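Local coordinates for mandelate racemase/muconate lactonizing enzyme family protein (Sulfitobacter sp. NAS-14.1, PDB 3T4W) that belongs to the mandelate racemase/muconate lactonizing enzymes of the enolase superfamily and probably acts as a lyase on a carboxylate substrate, at residues Glu77-Phe80 and Ala81-Gln85. Sequence-based numbering, arbitrary orientation.
Sequences EDVF and ARHMQ
Arg-82 grips the carboxylate of Asp-78, one turn earlier in the helix, side-on in a two-nitrogen salt bridge: NE is hydrogen-bonded to OD1 of Asp-78 (2.8 Å), and NH2 of Arg-82 to Asp-78 OD2, also 2.8 Å and nearly straight at 171°. Both oxygens are met on their syn sides and lie near the guanidinium plane, but the two nitrogens are tilted out of the carboxylate plane, in keeping with the 37° twist between the flat groups. The arginine chain runs out extended and then bends at chi3 (-62°), which brings NE alongside OD1 with the guanidinium edge facing the acid. The carbonyl O of Phe-80 accepts two backbone bonds, from Met-84 N at 3.0 Å and from Gln-85 N at 2.7 Å. This is the C-terminal end of helix 69-83, in the N-terminal domain of the enolase-superfamily fold, and Met-84 is where the chain leaves helical geometry. As the chain turns away, Gln-85 lays its CB over one face of the Phe-80 ring, a CH-pi contact 3.9 Å from the centroid, while Met-84 CB packs against Phe-80 CD1. Leu-119 of helix 110-130 and Leu-28 of strand 25-33 also touch the Phe-80 side chain. Further out, a second subunit reaches the ion pair: its Gly-68 N bonds to Asp-78 OD2, and its Asn-404 O accepts from Arg-82 NH1. A methionine in place of Arg-82 would probably leave the Asp-78 carboxylate without its countercharge and the Asn-404 carbonyl of the second subunit without this donor. Next along the helix, His-83 anchors through NE2 to Ser-102 OG.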
loop_
_atom_site.group_PDB
_atom_site.type_symbol
_atom_site.label_atom_id
_atom_site.label_comp_id
_atom_site.label_asym_id
_atom_site.label_seq_id
_atom_site.Cartn_x
_atom_site.Cartn_y
_atom_site.Cartn_z
ATOM N N GLU A 77 27.251 20.313 30.589
ATOM C CA GLU A 77 28.640 20.147 31.011
ATOM C C GLU A 77 29.162 18.765 30.617
ATOM O O GLU A 77 30.269 18.635 30.097
ATOM C CB GLU A 77 28.792 20.352 32.526
ATOM C CG GLU A 77 28.740 21.806 32.992
ATOM C CD GLU A 77 28.641 21.933 34.510
ATOM O OE1 GLU A 77 29.015 20.967 35.216
ATOM O OE2 GLU A 77 28.187 22.994 34.996
ATOM N N ASP A 78 28.355 17.738 30.867
ATOM C CA ASP A 78 28.752 16.364 30.578
ATOM C C ASP A 78 28.974 16.173 29.081
ATOM O O ASP A 78 30.030 15.693 28.652
ATOM C CB ASP A 78 27.700 15.375 31.104
ATOM C CG ASP A 78 28.078 13.915 30.849
ATOM O OD1 ASP A 78 28.245 13.528 29.670
ATOM O OD2 ASP A 78 28.188 13.147 31.828
ATOM N N VAL A 79 27.980 16.559 28.288
ATOM C CA VAL A 79 28.070 16.413 26.843
ATOM C C VAL A 79 29.326 17.083 26.294
ATOM O O VAL A 79 30.000 16.533 25.413
ATOM C CB VAL A 79 26.828 16.979 26.138
ATOM C CG1 VAL A 79 27.093 17.146 24.641
ATOM C CG2 VAL A 79 25.634 16.072 26.380
ATOM N N PHE A 80 29.648 18.262 26.819
ATOM C CA PHE A 80 30.783 19.031 26.304
ATOM C C PHE A 80 32.124 18.382 26.628
ATOM O O PHE A 80 32.981 18.237 25.756
ATOM C CB PHE A 80 30.777 20.478 26.817
ATOM C CG PHE A 80 32.028 21.242 26.468
ATOM C CD1 PHE A 80 32.230 21.722 25.178
ATOM C CD2 PHE A 80 33.011 21.465 27.419
ATOM C CE1 PHE A 80 33.390 22.423 24.847
ATOM C CE2 PHE A 80 34.173 22.157 27.100
ATOM C CZ PHE A 80 34.362 22.637 25.808
ATOM N N ALA A 81 32.300 17.997 27.884
ATOM C CA ALA A 81 33.561 17.415 28.317
ATOM C C ALA A 81 33.755 16.062 27.659
ATOM O O ALA A 81 34.857 15.692 27.270
ATOM C CB ALA A 81 33.590 17.277 29.840
ATOM N N ARG A 82 32.666 15.326 27.533
ATOM C CA ARG A 82 32.734 13.972 27.024
ATOM C C ARG A 82 33.015 13.920 25.519
ATOM O O ARG A 82 33.817 13.106 25.067
ATOM C CB ARG A 82 31.431 13.239 27.352
ATOM C CG ARG A 82 31.534 11.730 27.320
ATOM C CD ARG A 82 30.248 11.065 27.817
ATOM N NE ARG A 82 29.907 11.381 29.207
ATOM C CZ ARG A 82 30.525 10.878 30.276
ATOM N NH1 ARG A 82 31.551 10.043 30.131
ATOM N NH2 ARG A 82 30.118 11.215 31.497
ATOM N N HIS A 83 32.371 14.797 24.751
ATOM C CA HIS A 83 32.338 14.634 23.299
ATOM C C HIS A 83 32.932 15.777 22.467
ATOM O O HIS A 83 33.160 15.603 21.265
ATOM C CB HIS A 83 30.897 14.405 22.824
ATOM C CG HIS A 83 30.215 13.246 23.479
ATOM N ND1 HIS A 83 30.740 11.971 23.469
ATOM C CD2 HIS A 83 29.038 13.165 24.145
ATOM C CE1 HIS A 83 29.919 11.157 24.110
ATOM N NE2 HIS A 83 28.878 11.855 24.530
ATOM N N MET A 84 33.157 16.940 23.076
ATOM C CA MET A 84 33.541 18.125 22.301
ATOM C C MET A 84 34.847 18.793 22.761
ATOM O O MET A 84 35.652 19.243 21.940
ATOM C CB MET A 84 32.393 19.140 22.282
ATOM C CG MET A 84 31.053 18.535 21.885
ATOM S SD MET A 84 29.704 19.728 21.846
ATOM C CE MET A 84 29.999 20.524 20.270
ATOM N N GLN A 85 35.057 18.850 24.071
ATOM C CA GLN A 85 36.249 19.483 24.619
ATOM C C GLN A 85 37.538 18.842 24.100
ATOM O O GLN A 85 37.692 17.621 24.131
ATOM C CB GLN A 85 36.210 19.449 26.143
ATOM C CG GLN A 85 37.315 20.239 26.812
ATOM C CD GLN A 85 37.313 20.057 28.320
ATOM O OE1 GLN A 85 36.576 19.232 28.856
ATOM N NE2 GLN A 85 38.136 20.825 29.005
#